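PDB 3VA7: KLLA0E08119p from Kluyveromyces lactis, which probably carboxylates urea in an ATP- and biotin-dependent reaction, forming the urea carboxylase part of a larger enzyme that degrades urea by way of allophanate. Local coordinates for residues N920-S925 with E1104-H1109; V1000-R1005 with K1110-W1115; K926-P931 with I1100-S1105. One frame throughout, in Å; residues are numbered along the deposited sequence.

In the fold
Contacts 1 and 3 are two halves of one antiparallel ladder between strands 922-934 and 1101-1108, and they share E1104 and S1105. Contact 2 joins the following helix, 1109-1117, to the turn after strand 997-1001 of the same sheet. Strands 922-934 and 997-1001 belong to the carboxyltransferase domain, subdomains C and D. All three contacts are partly buried structural packing. In contact 1 the buried side is aromatic (W921, F1107, H1109); in contact 3 F928, V1102, L930 and I1100 pack together, with charged K929, D1101 and E1103 on the other face and K926 and E1104 further along the same one. Contact 2 has no ladder: two aromatic side chains meet a carbonyl and a salt-bridged pair. F1107 touches Y1112 and L1002, linking contacts 1 and 2.

Contact 1: residues N920-S925 with E1104-H1109; sequences NWNVKS and ESIFDH
Residues V923 and F1107 form a hydrogen-bonded pair where strand 922-925 runs antiparallel to 1104-1108, the axes approaching to 4.2 Å. V923 N donates to F1107 O, and F1107 N returns a bond of 2.9 Å to V923 O. S925 and S1105 make the next such pair, with S925 N 2.8 Å from S1105 O and S1105 N bonded back to S925 O. At the other end H1109 N binds W921 O at 2.7 Å, tying the first residue of helix 1109-1117 into the ladder.

W921 has its CG between the backbone N and carbonyl carbon (chi1 55°), which brings the indole back alongside the second segment. H1109 CB lies over the five-membered ring of W921, 3.7 Å from its centroid, and the imidazole makes an offset stack with that ring, the planes 9° apart. Tryptophan suits this place because its wide indole can meet two rings at once: W921 CH2 also comes within 3.8 Å of F1107 CE2, the two rings oblique at 43°. V923 CG2 packs on F1107 CB, both side chains on the same face of the sheet. On the opposite face N922 CB and I1106 CG2 lie side by side, 3.9 Å apart.

Helix 859-875 backs the aromatic cluster: N860 OD1 accepts from W921 NE1, satisfying the indole's one polar atom, and Y863 stacks on the indole. S925 OG is held by F1073 O, just ahead of strand 1075-1081. D1108, at the N-cap of helix 1109-1117, bonds through OD1 to E1111 N, capping the helix right where the strand ends.

Contact 2: residues V1000-R1005 with K1110-W1115; sequences VPLDPR and KEYLAW
Y1112 points its hydroxyl at the backbone of L1002, with OH donating to L1002 O at 2.8 Å, in the carbonyl plane and on a lone pair. The carbonyl oxygen also lies in the plane of the tyrosine ring, so it meets the ring at its edge. Tyrosine suits the place because its body is apolar while its end can satisfy a turn carbonyl: L1002 CD2 rests 4.0 Å from Y1112 CE1 as the two side chains cross. With Y1112 CG opposite the backbone N (chi1 179°), the ring is carried toward the turn at L1002.

One turn later W1115 leaves the same side of the helix and presents the rim of its six-membered ring. Its CH2 approaches D1003 CG to 3.5 Å, with the carboxylate turned 86° from the indole plane. P1004 CD meets the same rim at W1115 CZ3, 4.1 Å away. R1005 comes in obliquely, its NH2 lying 3.7 Å from W1115 CZ2 and its guanidinium plane 74° from the ring.

D1003 and R1005 are locked together side-on. R1005 NE uses the syn lone pair of D1003 OD2 at 2.8 Å, and NH2 takes OD1 in a longer bond. OD2 accepts in addition from R1005 N, so one carboxylate grips both the backbone and the side chain of the arginine, whose NH1 goes on to S1122 OG. Putting an alanine in place of D1003 would take away both the carboxylate mate of the guanidinium and the acceptor of R1005 N, and is likely to weaken the turn.

The D1003 carboxylate to R1005 N bond defines an Asx turn, here opening the 3-10 segment that begins at P1004, and the helix packs its aromatic side chains against this turn.

Contact 3: residues K926-P931 with I1100-S1105; sequences KIFKLP and IDVEES
An antiparallel beta ladder, containing the hydrogen-bonded pair I927 and E1103, joins strands 922-934 and 1101-1108 of a mixed sheet. I927 N donates to E1103 O at 3.1 Å, and E1103 N gives a matching bond to I927 O. Further along, K929 N binds D1101 O at 2.9 Å, but the return link is made by a water, which donates to K929 O and accepts from D1101 N.

F928 and V1102 face each other as a non-hydrogen-bonded pair, on the face also used by K926 and E1104. The ring of F928, its CG opposite the carbonyl carbon (chi1 -77°), turns one face to V1102, whose CG1 sits over the centre, 3.6 Å from the centroid, in a CH-pi contact. A branched valine suits this spot because one methyl can settle on the ring. I1100 CG2 adds a second apolar touch, 4.0 Å from F928 CD2, and also meets L930 CD2.

On the other face the long chain of K929 runs beside D1101, its CD 3.8 Å from D1101 OD1, while the charged NZ stays beyond salt-bridge range.

Strand 922-934 is paired along its other edge with the parallel strand 1075-1081: F928 bonds to Q1075 and E1077, and L930 to E1077 and Y1079. I1089 and N1093 of helix 1083-1094 touch P931 and I1100 respectively, and L1070 packs on F928.

Contact 1: residues N920-S925 with E1104-H1109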
# COMPACT_ATOMS: atom_id res chain seq x y z
N ASN A 920 -35.71 -1.26 23.69
CA ASN A 920 -34.63 -1.46 24.68
C ASN A 920 -33.39 -2.21 24.26
O ASN A 920 -32.66 -2.73 25.13
CB ASN A 920 -35.15 -2.08 25.98
CG ASN A 920 -36.30 -1.28 26.61
OD1 ASN A 920 -36.77 -0.28 26.04
ND2 ASN A 920 -36.77 -1.74 27.74
N TRP A 921 -33.12 -2.26 22.95
CA TRP A 921 -32.01 -3.08 22.41
C TRP A 921 -30.61 -2.65 22.91
O TRP A 921 -30.42 -1.51 23.35
CB TRP A 921 -32.07 -3.09 20.89
CG TRP A 921 -32.09 -1.72 20.22
CD1 TRP A 921 -33.20 -0.98 19.87
CD2 TRP A 921 -30.95 -0.96 19.78
NE1 TRP A 921 -32.81 0.18 19.26
CE2 TRP A 921 -31.44 0.23 19.19
CE3 TRP A 921 -29.57 -1.16 19.85
CZ2 TRP A 921 -30.60 1.22 18.67
CZ3 TRP A 921 -28.72 -0.17 19.33
CH2 TRP A 921 -29.25 1.00 18.74
N ASN A 922 -29.64 -3.55 22.84
CA ASN A 922 -28.25 -3.17 23.03
C ASN A 922 -27.29 -3.80 22.02
O ASN A 922 -27.66 -4.73 21.34
CB ASN A 922 -27.78 -3.42 24.45
CG ASN A 922 -28.02 -4.84 24.90
OD1 ASN A 922 -29.06 -5.12 25.49
ND2 ASN A 922 -27.07 -5.74 24.64
N VAL A 923 -26.08 -3.27 21.89
CA VAL A 923 -25.07 -3.76 20.93
C VAL A 923 -23.69 -3.57 21.53
O VAL A 923 -23.47 -2.67 22.31
CB VAL A 923 -25.07 -2.96 19.59
CG1 VAL A 923 -26.06 -3.44 18.67
CG2 VAL A 923 -25.29 -1.48 19.82
N LYS A 924 -22.76 -4.43 21.17
CA LYS A 924 -21.37 -4.23 21.52
C LYS A 924 -20.96 -2.94 20.82
O LYS A 924 -21.33 -2.70 19.65
CB LYS A 924 -20.52 -5.41 21.03
CG LYS A 924 -20.82 -6.80 21.67
CD LYS A 924 -19.60 -7.41 22.47
CE LYS A 924 -18.68 -8.32 21.58
NZ LYS A 924 -17.29 -8.56 22.18
N SER A 925 -20.24 -2.09 21.54
CA SER A 925 -19.78 -0.83 20.96
C SER A 925 -18.37 -0.49 21.43
O SER A 925 -18.17 -0.28 22.64
CB SER A 925 -20.73 0.28 21.36
OG SER A 925 -20.36 1.49 20.74
N GLU A 1104 -13.59 -1.62 24.84
CA GLU A 1104 -14.80 -2.39 24.53
C GLU A 1104 -15.92 -2.01 25.48
O GLU A 1104 -15.74 -2.08 26.68
CB GLU A 1104 -14.55 -3.87 24.69
CG GLU A 1104 -14.91 -4.68 23.45
CD GLU A 1104 -13.98 -5.89 23.30
OE1 GLU A 1104 -13.67 -6.54 24.35
OE2 GLU A 1104 -13.54 -6.20 22.16
N SER A 1105 -17.06 -1.60 24.97
CA SER A 1105 -18.20 -1.59 25.84
C SER A 1105 -19.53 -1.94 25.13
O SER A 1105 -19.50 -2.68 24.16
CB SER A 1105 -18.24 -0.31 26.68
OG SER A 1105 -18.70 0.76 25.91
N ILE A 1106 -20.66 -1.45 25.67
CA ILE A 1106 -21.99 -1.83 25.23
C ILE A 1106 -22.85 -0.54 25.11
O ILE A 1106 -22.99 0.19 26.07
CB ILE A 1106 -22.72 -2.81 26.29
CG1 ILE A 1106 -22.06 -4.20 26.44
CG2 ILE A 1106 -24.17 -3.05 25.92
CD1 ILE A 1106 -20.94 -4.28 27.55
N PHE A 1107 -23.44 -0.27 23.95
CA PHE A 1107 -24.41 0.81 23.85
C PHE A 1107 -25.84 0.32 24.10
O PHE A 1107 -26.36 -0.60 23.43
CB PHE A 1107 -24.34 1.43 22.49
CG PHE A 1107 -25.36 2.48 22.26
CD1 PHE A 1107 -25.10 3.81 22.62
CD2 PHE A 1107 -26.61 2.15 21.67
CE1 PHE A 1107 -26.06 4.81 22.38
CE2 PHE A 1107 -27.58 3.15 21.43
CZ PHE A 1107 -27.30 4.49 21.79
N ASP A 1108 -26.52 0.98 25.03
CA ASP A 1108 -27.79 0.48 25.50
C ASP A 1108 -28.90 1.40 25.09
O ASP A 1108 -28.97 2.52 25.55
CB ASP A 1108 -27.71 0.37 27.02
CG ASP A 1108 -28.89 -0.37 27.62
OD1 ASP A 1108 -30.05 -0.04 27.27
OD2 ASP A 1108 -28.64 -1.29 28.43
N HIS A 1109 -29.80 0.98 24.24
CA HIS A 1109 -30.74 2.00 23.77
C HIS A 1109 -31.69 2.44 24.89
O HIS A 1109 -32.25 3.54 24.83
CB HIS A 1109 -31.52 1.51 22.56
CG HIS A 1109 -32.18 2.60 21.79
ND1 HIS A 1109 -31.47 3.64 21.22
CD2 HIS A 1109 -33.48 2.83 21.49
CE1 HIS A 1109 -32.31 4.45 20.59
NE2 HIS A 1109 -33.53 3.98 20.73

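Contact 2: residues V1000-R1005 with K1110-W1115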
# COMPACT_ATOMS: atom_id res chain seq x y z
N VAL A 1000 -22.66 10.06 13.55
CA VAL A 1000 -23.67 11.06 13.87
C VAL A 1000 -23.63 11.38 15.36
O VAL A 1000 -23.47 10.48 16.18
CB VAL A 1000 -25.08 10.58 13.52
CG1 VAL A 1000 -25.50 9.40 14.38
CG2 VAL A 1000 -26.07 11.73 13.63
N PRO A 1001 -23.71 12.66 15.72
CA PRO A 1001 -23.55 12.86 17.14
C PRO A 1001 -24.71 12.21 17.90
O PRO A 1001 -25.85 12.18 17.40
CB PRO A 1001 -23.55 14.39 17.27
CG PRO A 1001 -23.18 14.88 15.96
CD PRO A 1001 -23.77 13.94 14.98
N LEU A 1002 -24.43 11.65 19.07
CA LEU A 1002 -25.43 10.96 19.89
C LEU A 1002 -26.30 12.00 20.58
O LEU A 1002 -27.46 11.75 20.87
CB LEU A 1002 -24.78 10.00 20.90
CG LEU A 1002 -24.32 8.68 20.23
CD1 LEU A 1002 -23.38 7.87 21.09
CD2 LEU A 1002 -25.54 7.83 19.82
N ASP A 1003 -25.73 13.20 20.74
CA ASP A 1003 -26.47 14.35 21.26
C ASP A 1003 -27.15 15.10 20.11
O ASP A 1003 -26.48 15.61 19.24
CB ASP A 1003 -25.52 15.27 22.05
CG ASP A 1003 -26.26 16.32 22.91
OD1 ASP A 1003 -25.67 16.69 23.97
OD2 ASP A 1003 -27.39 16.77 22.54
N PRO A 1004 -28.50 15.15 20.10
CA PRO A 1004 -29.20 15.82 19.00
C PRO A 1004 -28.88 17.30 18.85
O PRO A 1004 -29.02 17.86 17.73
CB PRO A 1004 -30.68 15.59 19.34
CG PRO A 1004 -30.66 14.28 20.08
CD PRO A 1004 -29.47 14.47 20.99
N ARG A 1005 -28.48 17.93 19.95
CA ARG A 1005 -28.03 19.35 19.94
C ARG A 1005 -26.64 19.46 19.32
O ARG A 1005 -26.03 20.53 19.36
CB ARG A 1005 -27.97 19.92 21.39
CG ARG A 1005 -29.24 19.66 22.19
CD ARG A 1005 -29.09 19.81 23.69
NE ARG A 1005 -28.40 18.70 24.37
CZ ARG A 1005 -28.35 18.58 25.71
NH1 ARG A 1005 -28.95 19.49 26.50
NH2 ARG A 1005 -27.69 17.57 26.28
N LYS A 1110 -31.89 1.56 25.88
CA LYS A 1110 -32.77 1.83 27.00
C LYS A 1110 -32.13 2.95 27.80
O LYS A 1110 -32.81 3.88 28.19
CB LYS A 1110 -32.98 0.59 27.88
CG LYS A 1110 -33.80 0.80 29.20
CD LYS A 1110 -33.54 -0.35 30.21
CE LYS A 1110 -34.50 -0.37 31.46
NZ LYS A 1110 -35.96 -0.42 31.11
N GLU A 1111 -30.83 2.88 28.01
CA GLU A 1111 -30.17 3.91 28.79
C GLU A 1111 -30.15 5.24 28.05
O GLU A 1111 -30.48 6.29 28.63
CB GLU A 1111 -28.76 3.50 29.09
CG GLU A 1111 -28.04 4.44 29.97
CD GLU A 1111 -26.99 3.68 30.73
OE1 GLU A 1111 -27.05 2.41 30.67
OE2 GLU A 1111 -26.11 4.32 31.38
N TYR A 1112 -29.80 5.17 26.77
CA TYR A 1112 -29.85 6.30 25.86
C TYR A 1112 -31.18 6.98 25.82
O TYR A 1112 -31.22 8.18 25.88
CB TYR A 1112 -29.41 5.88 24.47
CG TYR A 1112 -29.44 6.98 23.42
CD1 TYR A 1112 -28.41 7.94 23.33
CD2 TYR A 1112 -30.49 7.04 22.50
CE1 TYR A 1112 -28.44 8.94 22.34
CE2 TYR A 1112 -30.54 8.01 21.56
CZ TYR A 1112 -29.50 8.96 21.46
OH TYR A 1112 -29.56 9.93 20.47
N LEU A 1113 -32.27 6.23 25.68
CA LEU A 1113 -33.62 6.84 25.64
C LEU A 1113 -33.96 7.55 26.94
O LEU A 1113 -34.78 8.44 26.93
CB LEU A 1113 -34.72 5.81 25.38
CG LEU A 1113 -34.96 5.37 23.94
CD1 LEU A 1113 -36.03 4.28 24.01
CD2 LEU A 1113 -35.40 6.53 23.00
N ALA A 1114 -33.32 7.13 28.03
CA ALA A 1114 -33.50 7.73 29.34
C ALA A 1114 -32.70 9.02 29.42
O ALA A 1114 -33.13 10.01 30.06
CB ALA A 1114 -33.07 6.77 30.45
N TRP A 1115 -31.54 9.03 28.78
CA TRP A 1115 -30.77 10.24 28.66
C TRP A 1115 -31.51 11.28 27.82
O TRP A 1115 -31.46 12.46 28.16
CB TRP A 1115 -29.42 9.91 28.07
CG TRP A 1115 -28.55 11.05 28.01
CD1 TRP A 1115 -27.71 11.50 28.98
CD2 TRP A 1115 -28.38 11.91 26.89
NE1 TRP A 1115 -27.01 12.61 28.54
CE2 TRP A 1115 -27.42 12.89 27.26
CE3 TRP A 1115 -28.96 11.96 25.62
CZ2 TRP A 1115 -27.00 13.90 26.37
CZ3 TRP A 1115 -28.54 12.97 24.73
CH2 TRP A 1115 -27.57 13.93 25.12

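Contact 3: residues K926-P931 with I1100-S1105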
# COMPACT_ATOMS: atom_id res chain seq x y z
N LYS A 926 -17.42 -0.45 20.50
CA LYS A 926 -16.05 0.07 20.80
C LYS A 926 -15.97 1.61 20.80
O LYS A 926 -16.47 2.27 19.88
CB LYS A 926 -14.96 -0.53 19.89
CG LYS A 926 -14.78 -2.05 20.01
CD LYS A 926 -13.55 -2.58 19.27
CE LYS A 926 -13.74 -4.08 18.87
NZ LYS A 926 -14.53 -4.28 17.54
N ILE A 927 -15.38 2.17 21.85
CA ILE A 927 -15.23 3.64 22.06
C ILE A 927 -13.80 4.05 21.77
O ILE A 927 -12.88 3.65 22.48
CB ILE A 927 -15.56 4.09 23.54
CG1 ILE A 927 -16.95 3.62 23.96
CG2 ILE A 927 -15.47 5.60 23.69
CD1 ILE A 927 -17.07 3.53 25.44
N PHE A 928 -13.66 4.82 20.71
CA PHE A 928 -12.37 5.31 20.26
C PHE A 928 -12.21 6.77 20.70
O PHE A 928 -13.08 7.62 20.41
CB PHE A 928 -12.28 5.23 18.72
CG PHE A 928 -12.03 3.83 18.18
CD1 PHE A 928 -13.05 2.89 18.15
CD2 PHE A 928 -10.76 3.45 17.74
CE1 PHE A 928 -12.83 1.55 17.66
CE2 PHE A 928 -10.53 2.12 17.26
CZ PHE A 928 -11.59 1.18 17.21
N LYS A 929 -11.09 7.08 21.37
CA LYS A 929 -10.72 8.46 21.63
C LYS A 929 -9.52 8.87 20.79
O LYS A 929 -8.38 8.36 20.96
CB LYS A 929 -10.43 8.65 23.13
CG LYS A 929 -11.73 8.92 23.89
CD LYS A 929 -11.63 8.54 25.33
CE LYS A 929 -13.02 8.74 25.96
NZ LYS A 929 -12.94 8.29 27.38
N LEU A 930 -9.77 9.79 19.86
CA LEU A 930 -8.81 10.05 18.80
C LEU A 930 -8.33 11.51 18.79
O LEU A 930 -9.17 12.44 18.83
CB LEU A 930 -9.47 9.70 17.46
CG LEU A 930 -9.88 8.23 17.16
CD1 LEU A 930 -10.34 8.10 15.76
CD2 LEU A 930 -8.68 7.29 17.39
N PRO A 931 -7.00 11.73 18.69
CA PRO A 931 -6.48 13.09 18.70
C PRO A 931 -6.86 13.82 17.43
O PRO A 931 -6.76 13.26 16.36
CB PRO A 931 -4.96 12.88 18.68
CG PRO A 931 -4.78 11.54 18.10
CD PRO A 931 -5.94 10.73 18.45
N ILE A 1100 -3.58 3.61 20.51
CA ILE A 1100 -4.94 4.03 20.33
C ILE A 1100 -5.80 3.75 21.55
O ILE A 1100 -5.80 2.65 22.06
CB ILE A 1100 -5.57 3.37 19.11
CG1 ILE A 1100 -4.61 3.51 17.94
CG2 ILE A 1100 -6.97 4.01 18.85
CD1 ILE A 1100 -5.25 3.61 16.67
N ASP A 1101 -6.57 4.75 21.97
CA ASP A 1101 -7.34 4.62 23.16
C ASP A 1101 -8.65 4.03 22.75
O ASP A 1101 -9.55 4.74 22.26
CB ASP A 1101 -7.47 5.98 23.89
CG ASP A 1101 -8.41 5.94 25.15
OD1 ASP A 1101 -8.31 6.86 25.99
OD2 ASP A 1101 -9.28 5.04 25.30
N VAL A 1102 -8.78 2.73 22.96
CA VAL A 1102 -9.99 1.99 22.66
C VAL A 1102 -10.45 1.17 23.83
O VAL A 1102 -9.67 0.39 24.37
CB VAL A 1102 -9.77 0.87 21.55
CG1 VAL A 1102 -11.00 0.76 20.71
CG2 VAL A 1102 -8.53 1.09 20.71
N GLU A 1103 -11.73 1.28 24.14
CA GLU A 1103 -12.37 0.45 25.16
C GLU A 1103 -13.56 -0.32 24.62
O GLU A 1103 -14.47 0.27 24.06
CB GLU A 1103 -12.84 1.32 26.35
CG GLU A 1103 -11.68 1.92 27.14
CD GLU A 1103 -10.70 0.85 27.67
OE1 GLU A 1103 -11.18 -0.24 28.08
OE2 GLU A 1103 -9.46 1.09 27.69
N GLU A 1104 -13.59 -1.62 24.84
CA GLU A 1104 -14.80 -2.39 24.53
C GLU A 1104 -15.92 -2.01 25.48
O GLU A 1104 -15.74 -2.08 26.68
CB GLU A 1104 -14.55 -3.87 24.69
CG GLU A 1104 -14.91 -4.68 23.45
CD GLU A 1104 -13.98 -5.89 23.30
OE1 GLU A 1104 -13.67 -6.54 24.35
OE2 GLU A 1104 -13.54 -6.20 22.16
N SER A 1105 -17.06 -1.60 24.97
CA SER A 1105 -18.20 -1.59 25.84
C SER A 1105 -19.53 -1.94 25.13
O SER A 1105 -19.50 -2.68 24.16
CB SER A 1105 -18.24 -0.31 26.68
OG SER A 1105 -18.70 0.76 25.91
O HOH W 1 -5.88 7.30 20.76